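Local coordinates for DltD domain-containing protein (Beauveria bassiana, PDB 7D78), which is a fungal polyketide thioesterase of the alpha/beta-hydrolase fold that probably releases polyketide chains by cyclising them into medium-ring lactones, at residues 29-34 / 39-44; 78-83 / 311-316; 86-91 / 103-108; 112-117 / 147-152. All coordinates share one frame; numbering follows the deposited sequence.

Contact 1: residues 29-34 / 39-44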
# COMPACT_ATOMS: atom_id res chain seq x y z
N VAL A 29 26.57 -13.71 9.36
CA VAL A 29 25.26 -13.77 8.75
C VAL A 29 24.21 -13.72 9.85
O VAL A 29 24.30 -14.45 10.85
CB VAL A 29 25.11 -15.05 7.91
CG1 VAL A 29 23.66 -15.24 7.50
CG2 VAL A 29 26.00 -14.98 6.68
N VAL A 30 23.23 -12.83 9.71
CA VAL A 30 22.17 -12.70 10.69
C VAL A 30 20.84 -12.71 9.94
O VAL A 30 20.67 -11.98 8.96
CB VAL A 30 22.33 -11.43 11.56
CG1 VAL A 30 21.00 -11.03 12.21
CG2 VAL A 30 23.39 -11.68 12.65
N GLU A 31 19.91 -13.55 10.40
CA GLU A 31 18.60 -13.73 9.80
C GLU A 31 17.53 -13.17 10.72
O GLU A 31 17.60 -13.34 11.94
CB GLU A 31 18.33 -15.21 9.54
CG GLU A 31 19.47 -15.89 8.79
CD GLU A 31 19.13 -17.28 8.32
OE1 GLU A 31 18.32 -17.95 8.99
OE2 GLU A 31 19.69 -17.71 7.29
N CYS A 32 16.54 -12.49 10.13
CA CYS A 32 15.42 -11.93 10.88
C CYS A 32 14.13 -12.51 10.32
O CYS A 32 13.93 -12.53 9.10
CB CYS A 32 15.37 -10.40 10.79
SG CYS A 32 16.91 -9.51 11.13
N LYS A 33 13.25 -12.98 11.21
CA LYS A 33 11.96 -13.54 10.80
C LYS A 33 10.91 -12.44 10.75
O LYS A 33 10.91 -11.52 11.57
CB LYS A 33 11.51 -14.63 11.78
CG LYS A 33 12.27 -15.94 11.69
CD LYS A 33 11.42 -17.12 12.15
CE LYS A 33 10.06 -17.11 11.46
NZ LYS A 33 9.26 -18.34 11.73
N THR A 34 9.99 -12.56 9.80
CA THR A 34 8.88 -11.63 9.66
C THR A 34 7.63 -12.27 10.24
O THR A 34 7.58 -13.48 10.49
CB THR A 34 8.65 -11.28 8.19
OG1 THR A 34 8.29 -12.48 7.49
CG2 THR A 34 9.92 -10.69 7.58
N ILE A 39 12.13 -15.36 5.95
CA ILE A 39 13.44 -15.08 6.55
C ILE A 39 14.14 -14.01 5.72
O ILE A 39 14.38 -14.21 4.53
CB ILE A 39 14.31 -16.34 6.64
CG1 ILE A 39 13.56 -17.47 7.34
CG2 ILE A 39 15.64 -16.02 7.32
CD1 ILE A 39 13.67 -17.43 8.81
N ILE A 40 14.49 -12.89 6.36
CA ILE A 40 15.36 -11.87 5.76
C ILE A 40 16.79 -12.19 6.16
O ILE A 40 17.06 -12.46 7.33
CB ILE A 40 14.96 -10.46 6.25
CG1 ILE A 40 13.52 -10.12 5.85
CG2 ILE A 40 15.98 -9.41 5.80
CD1 ILE A 40 13.30 -10.04 4.36
N ARG A 41 17.72 -12.14 5.20
CA ARG A 41 19.12 -12.47 5.45
C ARG A 41 20.02 -11.27 5.18
O ARG A 41 19.81 -10.52 4.22
CB ARG A 41 19.57 -13.67 4.58
CG ARG A 41 18.70 -14.91 4.85
CD ARG A 41 19.24 -16.21 4.25
NE ARG A 41 18.43 -17.32 4.73
CZ ARG A 41 17.25 -17.65 4.22
NH1 ARG A 41 16.77 -16.97 3.18
NH2 ARG A 41 16.55 -18.66 4.73
N GLY A 42 21.05 -11.11 6.02
CA GLY A 42 21.96 -10.00 5.84
C GLY A 42 23.28 -10.20 6.57
O GLY A 42 23.50 -11.21 7.24
N ARG A 43 24.16 -9.21 6.41
CA ARG A 43 25.46 -9.17 7.07
C ARG A 43 25.36 -8.28 8.30
O ARG A 43 24.92 -7.13 8.20
CB ARG A 43 26.56 -8.61 6.17
CG ARG A 43 26.76 -9.31 4.84
CD ARG A 43 27.86 -8.59 4.10
NE ARG A 43 28.36 -9.35 2.96
CZ ARG A 43 29.45 -9.03 2.28
NH1 ARG A 43 30.18 -7.98 2.65
NH2 ARG A 43 29.83 -9.78 1.25
N PHE A 44 25.78 -8.80 9.45
CA PHE A 44 25.81 -8.04 10.69
C PHE A 44 27.25 -7.78 11.08
O PHE A 44 28.02 -8.72 11.31
CB PHE A 44 25.08 -8.78 11.81
CG PHE A 44 24.97 -8.00 13.08
CD1 PHE A 44 24.17 -6.86 13.15
CD2 PHE A 44 25.68 -8.39 14.21
CE1 PHE A 44 24.07 -6.14 14.32
CE2 PHE A 44 25.58 -7.67 15.39
CZ PHE A 44 24.78 -6.53 15.45
O HOH W 1 17.75 -19.95 6.88
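Glu31 and Arg41 face each other as a non-hydrogen-bonded pair of an antiparallel hairpin, and their side chains run side by side in the same direction. Both keep CG beside the backbone N (chi1 -51° and -58°) and then extend, which brings carboxylate and guanidinium level. The two planes stand 77° apart: Arg41 NE reaches Glu31 OE2 at 2.9 Å from above the carboxylate plane, in a bent salt bridge. A water closes a second path, donating to Glu31 OE1 and accepting from Arg41 NH2 at the guanidinium edge. Ile39 packs beside the pair, its CG2 lying 3.6 Å from Glu31 CB and under one guanidinium face toward the rim, while its CD1 touches Lys33 CG at 3.5 Å. A leucine in place of Arg41 would probably leave Glu31 without its charged mate and the water without one of its anchors. On the other face of the hairpin Val30 CG2 rests 3.5 Å from Phe44 CB. The backbones are joined by paired bonds between Val30 and Gly42 and between Cys32 and Ile40; Ile40 N to Cys32 O is 2.8 Å. Strand 28-33 is one of the two outermost strands of the main sheet within this chain, and 39-45 links it to 81-86. Arg41 NH1 also bridges to Asp94, while Val30 and Cys32 lie against His116 of helix 103-118.

Contact 2: residues 78-83 / 311-316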
# COMPACT_ATOMS: atom_id res chain seq x y z
N GLN A 78 33.74 2.84 13.70
CA GLN A 78 33.41 3.98 14.53
C GLN A 78 32.45 3.61 15.66
O GLN A 78 31.91 4.50 16.33
CB GLN A 78 32.85 5.11 13.67
CG GLN A 78 33.89 5.69 12.72
CD GLN A 78 33.42 6.92 11.98
OE1 GLN A 78 32.56 7.66 12.45
NE2 GLN A 78 33.99 7.15 10.80
N GLY A 79 32.23 2.33 15.90
CA GLY A 79 31.47 1.88 17.04
C GLY A 79 30.00 1.59 16.80
O GLY A 79 29.25 1.48 17.78
N PHE A 80 29.57 1.46 15.55
CA PHE A 80 28.17 1.19 15.21
C PHE A 80 28.02 -0.24 14.71
O PHE A 80 28.58 -0.59 13.67
CB PHE A 80 27.67 2.17 14.15
CG PHE A 80 27.64 3.60 14.59
CD1 PHE A 80 26.54 4.12 15.27
CD2 PHE A 80 28.71 4.45 14.31
CE1 PHE A 80 26.52 5.45 15.68
CE2 PHE A 80 28.69 5.78 14.72
CZ PHE A 80 27.59 6.28 15.40
N ASN A 81 27.27 -1.07 15.45
CA ASN A 81 26.73 -2.28 14.84
C ASN A 81 26.04 -1.89 13.55
O ASN A 81 25.29 -0.91 13.52
CB ASN A 81 25.71 -2.97 15.75
CG ASN A 81 26.28 -3.46 17.06
OD1 ASN A 81 26.98 -4.48 17.13
ND2 ASN A 81 25.92 -2.77 18.13
N THR A 82 26.30 -2.63 12.47
CA THR A 82 25.69 -2.33 11.19
C THR A 82 25.12 -3.60 10.57
O THR A 82 25.80 -4.62 10.51
CB THR A 82 26.70 -1.68 10.23
OG1 THR A 82 27.27 -0.52 10.85
CG2 THR A 82 25.99 -1.23 8.96
N TYR A 83 23.86 -3.53 10.13
CA TYR A 83 23.19 -4.64 9.46
C TYR A 83 22.83 -4.20 8.05
O TYR A 83 22.05 -3.26 7.88
CB TYR A 83 21.92 -5.04 10.23
CG TYR A 83 21.19 -6.28 9.72
CD1 TYR A 83 21.86 -7.48 9.57
CD2 TYR A 83 19.82 -6.25 9.44
CE1 TYR A 83 21.21 -8.63 9.15
CE2 TYR A 83 19.15 -7.40 9.02
CZ TYR A 83 19.85 -8.59 8.86
OH TYR A 83 19.22 -9.75 8.44
N ALA A 311 30.02 12.65 8.12
CA ALA A 311 28.89 13.50 8.46
C ALA A 311 27.70 12.68 8.95
O ALA A 311 26.95 13.13 9.83
CB ALA A 311 28.48 14.33 7.25
N MET A 312 27.52 11.47 8.41
CA MET A 312 26.43 10.61 8.87
C MET A 312 26.65 10.16 10.31
O MET A 312 25.76 10.30 11.14
CB MET A 312 26.31 9.39 7.95
CG MET A 312 25.96 9.73 6.52
SD MET A 312 26.07 8.28 5.44
CE MET A 312 25.42 8.99 3.96
N THR A 313 27.84 9.63 10.61
CA THR A 313 28.09 9.16 11.97
C THR A 313 28.05 10.30 12.98
O THR A 313 27.67 10.09 14.13
CB THR A 313 29.44 8.45 12.05
OG1 THR A 313 30.47 9.30 11.52
CG2 THR A 313 29.39 7.18 11.26
N GLU A 314 28.46 11.50 12.56
CA GLU A 314 28.35 12.65 13.45
C GLU A 314 26.89 12.96 13.75
O GLU A 314 26.50 13.16 14.91
CB GLU A 314 29.06 13.86 12.85
CG GLU A 314 29.01 15.12 13.72
CD GLU A 314 29.26 16.40 12.93
OE1 GLU A 314 29.43 17.47 13.57
OE2 GLU A 314 29.30 16.35 11.68
N PHE A 315 26.04 12.97 12.70
CA PHE A 315 24.62 13.24 12.90
C PHE A 315 23.98 12.18 13.80
O PHE A 315 23.18 12.50 14.68
CB PHE A 315 23.90 13.32 11.55
CG PHE A 315 22.42 13.56 11.66
CD1 PHE A 315 21.92 14.85 11.72
CD2 PHE A 315 21.52 12.50 11.68
CE1 PHE A 315 20.56 15.09 11.83
CE2 PHE A 315 20.14 12.72 11.78
CZ PHE A 315 19.66 14.02 11.85
N ILE A 316 24.31 10.91 13.58
CA ILE A 316 23.75 9.85 14.40
C ILE A 316 24.24 9.98 15.84
O ILE A 316 23.45 9.89 16.79
CB ILE A 316 24.10 8.47 13.80
CG1 ILE A 316 23.51 8.36 12.40
CG2 ILE A 316 23.59 7.36 14.69
CD1 ILE A 316 23.95 7.13 11.62
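The Schellman motif that ends helix 68-77 carries Gln78 and Phe80 to the C-terminal helix 305-319 of this alpha/beta-hydrolase fold. Gly79, with positive phi, is its C-prime residue, and Phe80 N and Gly79 N bond back to Phe75 O and Gln76 O. The turn leads on into strand 81-86 and sends the side chains of Gln78 and Phe80 toward the later helix. Phe80 sets its ring against Thr313 and Ile316, about one turn apart on that helix. Its CE1 lies 3.6 Å from Ile316 CG2, and CE2 lies 3.8 Å from Thr313 CG2; both methyls approach the ring obliquely. With its CG beside the backbone N (chi1 -64°), the ring is carried from the residue just before strand 81-86 toward the helix. Phe75 and residues Pro52 and Ile54 of strand 51-57 also pack on Phe80, so the ring joins two helices to the sheet. The polar part lies beside this apolar patch. Gln78, extended beyond CG, crosses Thr313 at about a right angle, and its NE2 is engaged by Asp310 OD1, which steadies the amide. The Thr313 hydroxyl has two acceptors within reach: Asp310 O, the carbonyl three residues earlier in its own helix, and the amide oxygen of the glutamine, with Gln78 OE1 2.8 Å from Thr313 OG1.

Contact 3: residues 86-91 / 103-108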
# COMPACT_ATOMS: atom_id res chain seq x y z
N ASP A 86 19.38 -8.14 2.44
CA ASP A 86 18.63 -8.25 1.20
C ASP A 86 17.15 -8.16 1.51
O ASP A 86 16.63 -9.00 2.26
CB ASP A 86 18.93 -9.58 0.50
CG ASP A 86 20.34 -9.62 -0.11
OD1 ASP A 86 20.87 -8.56 -0.48
OD2 ASP A 86 20.89 -10.74 -0.24
N PRO A 87 16.42 -7.19 0.96
CA PRO A 87 14.99 -7.11 1.25
C PRO A 87 14.24 -8.33 0.72
O PRO A 87 14.76 -9.14 -0.04
CB PRO A 87 14.54 -5.82 0.54
CG PRO A 87 15.83 -5.02 0.36
CD PRO A 87 16.88 -6.08 0.11
N ARG A 88 12.98 -8.42 1.14
CA ARG A 88 12.10 -9.51 0.75
C ARG A 88 12.13 -9.78 -0.75
O ARG A 88 12.03 -8.85 -1.56
CB ARG A 88 10.67 -9.18 1.20
CG ARG A 88 9.65 -10.25 0.81
CD ARG A 88 8.26 -9.81 1.19
NE ARG A 88 8.10 -9.71 2.64
CZ ARG A 88 7.39 -10.56 3.37
NH1 ARG A 88 6.79 -11.58 2.79
NH2 ARG A 88 7.29 -10.39 4.68
N SER A 89 12.29 -11.06 -1.12
CA SER A 89 12.27 -11.61 -2.48
C SER A 89 13.50 -11.24 -3.30
O SER A 89 13.51 -11.48 -4.52
CB SER A 89 11.00 -11.20 -3.25
OG SER A 89 11.18 -9.93 -3.86
N ILE A 90 14.55 -10.70 -2.66
CA ILE A 90 15.76 -10.25 -3.33
C ILE A 90 16.96 -11.00 -2.75
O ILE A 90 17.03 -11.24 -1.54
CB ILE A 90 15.94 -8.73 -3.14
CG1 ILE A 90 14.80 -7.97 -3.82
CG2 ILE A 90 17.32 -8.26 -3.62
CD1 ILE A 90 14.74 -6.50 -3.48
N GLY A 91 17.90 -11.37 -3.62
CA GLY A 91 19.18 -11.86 -3.15
C GLY A 91 19.02 -13.11 -2.31
O GLY A 91 18.36 -14.07 -2.71
N PRO A 103 7.31 -1.69 -1.76
CA PRO A 103 7.96 -0.82 -0.77
C PRO A 103 7.24 -0.82 0.56
O PRO A 103 7.90 -0.71 1.61
CB PRO A 103 7.93 0.56 -1.43
CG PRO A 103 6.74 0.47 -2.38
CD PRO A 103 6.77 -0.93 -2.90
N LEU A 104 5.91 -0.94 0.56
CA LEU A 104 5.19 -0.97 1.84
C LEU A 104 5.44 -2.26 2.60
O LEU A 104 5.48 -2.25 3.83
CB LEU A 104 3.69 -0.75 1.60
CG LEU A 104 3.31 0.62 1.02
CD1 LEU A 104 1.81 0.71 0.80
CD2 LEU A 104 3.78 1.76 1.92
N GLN A 105 5.63 -3.39 1.90
CA GLN A 105 6.01 -4.61 2.60
C GLN A 105 7.43 -4.51 3.14
O GLN A 105 7.71 -4.99 4.24
CB GLN A 105 5.90 -5.84 1.68
CG GLN A 105 6.09 -7.13 2.47
CD GLN A 105 5.12 -7.22 3.66
OE1 GLN A 105 3.90 -7.23 3.47
NE2 GLN A 105 5.66 -7.27 4.88
N GLN A 106 8.34 -3.90 2.37
CA GLN A 106 9.69 -3.67 2.87
C GLN A 106 9.67 -2.79 4.12
O GLN A 106 10.44 -3.01 5.06
CB GLN A 106 10.56 -3.03 1.79
CG GLN A 106 10.99 -3.99 0.70
CD GLN A 106 11.99 -3.38 -0.26
OE1 GLN A 106 12.62 -2.37 0.05
NE2 GLN A 106 12.14 -3.98 -1.43
N ALA A 107 8.78 -1.78 4.14
CA ALA A 107 8.65 -0.93 5.32
C ALA A 107 8.20 -1.72 6.54
O ALA A 107 8.74 -1.56 7.64
CB ALA A 107 7.68 0.22 5.04
N GLU A 108 7.19 -2.59 6.38
CA GLU A 108 6.74 -3.39 7.51
C GLU A 108 7.80 -4.42 7.91
O GLU A 108 8.01 -4.68 9.11
CB GLU A 108 5.42 -4.09 7.18
CG GLU A 108 4.22 -3.16 7.10
CD GLU A 108 2.91 -3.91 6.84
OE1 GLU A 108 2.71 -4.97 7.45
OE2 GLU A 108 2.09 -3.43 6.03
O HOH W 2 10.72 -6.44 -1.85
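Over one face of the Arg88 guanidinium lies the side chain of Gln105, whose CG comes within 3.3 Å of Arg88 NE and whose CD sits above the plane, offset toward the rim. The two flat groups are not stacked: guanidinium and amide planes are 55° apart and the chains cross obliquely. Gln105 reaches this position by a bend at chi2 (55°), which folds its amide back over the arginine. Both groups are held by a common acceptor, since Arg88 NH2 and Gln105 NE2 each bond to Asp109 OD1, while Arg88 NH1 bridges to Asp36. A methionine replacing Arg88 would probably leave Asp36 and Asp109 without this positive partner and Gln105 without the flat surface it covers. The other amide, that of Gln106, lies against Pro87, with NE2 3.6 Å from Pro87 CB. The same nitrogen donates to a water at 2.9 Å from Gln106 NE2, and this water donates in turn to Arg88 O, inside the type II turn from Pro87 to Ile90. The contact thus fastens the loop leaving strand 81-86 to the first turns of helix 103-118, whose Gln106 also touches Val139 of helix 135-146; Glu108 forms salt bridges to Lys241 and Arg179 of the second subunit.

Contact 4: residues 112-117 / 147-152; sequences DIVTHI and DRRVKA
Van der Waals packing between 112-117 and 147-152 centres on Val114, whose CG1 sits 3.4 Å above the plane of the Arg149 guanidinium, over its middle. That methyl is anti to the backbone N (chi1 169°), a rotation that lays it across the flat face as the two side chains slide past each other in opposite directions. Hydrogen bonding takes over at the edge: Arg149 NH1 donates to Thr115 OG1 at 2.9 Å, nearly straight (167°) and in the guanidinium plane. Arg149 NH2 also reaches Ala111 O, and Thr115 OG1 bonds to the same carbonyl, so the guanidinium is tied to one turn of helix 103-118. The ionic part lies within 147-152. Asp147 is gripped side-on: Arg149 NE meets the syn lone pair of Asp147 OD1 at 2.8 Å, and Arg149 NH2 meets Asp147 OD2, also at 2.8 Å, from above the carboxylate plane. Asp147 OD1 further accepts the backbone N of Arg149 at 3.1 Å, an Asx turn within a type I turn. The contact joins helix 103-118 to the turn between helix 135-146 and strand 150-156 of the alpha/beta-hydrolase sheet. Gln180 of the second subunit packs on both Thr115 and Arg149. Held side-on through NE and NH2, the guanidinium probably has little freedom to turn, which would keep NH1 on the threonine; the carboxylate is likely to offset much of its charge.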
# COMPACT_ATOMS: atom_id res chain seq x y z
N ASP A 112 10.10 -5.70 11.75
CA ASP A 112 10.50 -7.02 12.24
C ASP A 112 12.02 -7.16 12.28
O ASP A 112 12.56 -7.78 13.20
CB ASP A 112 9.86 -8.10 11.37
CG ASP A 112 8.35 -8.07 11.43
OD1 ASP A 112 7.82 -7.49 12.42
OD2 ASP A 112 7.68 -8.62 10.53
N ILE A 113 12.72 -6.56 11.32
CA ILE A 113 14.18 -6.51 11.38
C ILE A 113 14.62 -5.75 12.63
O ILE A 113 15.51 -6.20 13.37
CB ILE A 113 14.74 -5.88 10.10
CG1 ILE A 113 14.45 -6.79 8.91
CG2 ILE A 113 16.25 -5.59 10.24
CD1 ILE A 113 14.51 -6.09 7.57
N VAL A 114 14.00 -4.59 12.90
CA VAL A 114 14.36 -3.84 14.11
C VAL A 114 14.16 -4.70 15.35
O VAL A 114 14.99 -4.69 16.27
CB VAL A 114 13.54 -2.53 14.19
CG1 VAL A 114 13.71 -1.87 15.56
CG2 VAL A 114 14.00 -1.56 13.11
N THR A 115 13.08 -5.47 15.39
CA THR A 115 12.84 -6.34 16.54
C THR A 115 13.99 -7.33 16.74
O THR A 115 14.48 -7.50 17.87
CB THR A 115 11.51 -7.10 16.37
OG1 THR A 115 10.43 -6.17 16.40
CG2 THR A 115 11.31 -8.14 17.50
N HIS A 116 14.43 -7.98 15.67
CA HIS A 116 15.47 -8.99 15.88
C HIS A 116 16.84 -8.36 16.14
O HIS A 116 17.58 -8.83 17.01
CB HIS A 116 15.56 -9.95 14.70
CG HIS A 116 16.58 -11.04 14.90
ND1 HIS A 116 16.48 -11.98 15.90
CD2 HIS A 116 17.73 -11.31 14.25
CE1 HIS A 116 17.52 -12.79 15.85
NE2 HIS A 116 18.30 -12.41 14.85
N ILE A 117 17.20 -7.30 15.40
CA ILE A 117 18.50 -6.66 15.61
C ILE A 117 18.59 -6.09 17.03
O ILE A 117 19.64 -6.17 17.69
CB ILE A 117 18.74 -5.57 14.54
CG1 ILE A 117 18.81 -6.18 13.13
CG2 ILE A 117 20.01 -4.79 14.84
CD1 ILE A 117 19.87 -7.31 12.95
N ASP A 147 7.37 3.71 13.77
CA ASP A 147 8.15 2.93 14.73
C ASP A 147 9.00 3.86 15.57
O ASP A 147 10.04 4.34 15.12
CB ASP A 147 9.01 1.91 13.98
CG ASP A 147 9.67 0.90 14.91
OD1 ASP A 147 9.53 1.02 16.15
OD2 ASP A 147 10.34 -0.01 14.37
N ARG A 148 8.57 4.13 16.81
CA ARG A 148 9.33 5.07 17.64
C ARG A 148 10.66 4.50 18.10
O ARG A 148 11.47 5.25 18.66
CB ARG A 148 8.50 5.50 18.85
CG ARG A 148 8.33 4.43 19.90
CD ARG A 148 7.31 4.86 20.96
NE ARG A 148 7.40 4.03 22.15
CZ ARG A 148 6.86 4.36 23.33
NH1 ARG A 148 6.19 5.51 23.45
NH2 ARG A 148 7.00 3.56 24.37
N ARG A 149 10.90 3.20 17.89
CA ARG A 149 12.22 2.66 18.21
C ARG A 149 13.29 3.23 17.29
O ARG A 149 14.48 3.19 17.63
CB ARG A 149 12.21 1.14 18.12
CG ARG A 149 11.19 0.49 19.04
CD ARG A 149 11.07 -1.00 18.74
NE ARG A 149 10.60 -1.22 17.37
CZ ARG A 149 10.54 -2.41 16.78
NH1 ARG A 149 10.92 -3.50 17.44
NH2 ARG A 149 10.11 -2.52 15.52
N VAL A 150 12.89 3.73 16.12
CA VAL A 150 13.82 4.32 15.17
C VAL A 150 14.14 5.73 15.66
O VAL A 150 13.27 6.61 15.67
CB VAL A 150 13.23 4.33 13.76
CG1 VAL A 150 14.15 5.05 12.78
CG2 VAL A 150 12.98 2.89 13.32
N LYS A 151 15.38 5.95 16.09
CA LYS A 151 15.78 7.19 16.73
C LYS A 151 16.41 8.19 15.77
O LYS A 151 16.63 9.35 16.15
CB LYS A 151 16.76 6.90 17.87
CG LYS A 151 16.21 5.91 18.90
CD LYS A 151 14.94 6.46 19.56
CE LYS A 151 14.36 5.46 20.57
NZ LYS A 151 15.28 5.21 21.73
N ALA A 152 16.74 7.77 14.55
CA ALA A 152 17.25 8.67 13.53
C ALA A 152 17.04 8.01 12.18
O ALA A 152 16.97 6.78 12.07
CB ALA A 152 18.73 9.00 13.72

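From the N terminus, contact 1 closes first, a short hairpin loop that completes one margin of the main sheet. Contact 2 then opens in the turn just before strand 81-86 and closes only at the C-terminal helix 305-319, more than 220 residues later. Contacts 3 and 4 both fall within that span, one after the other: contact 3 fastens the loop after strand 81-86 to the start of helix 103-118, and contact 4 carries the later part of this helix to the turn before strand 150-156. None cross. Tyr83, in a segment of contact 2, probably hydrogen-bonds through OH to Val30 O of contact 1 and packs its ring on Ile113 and Ile117 of contact 4.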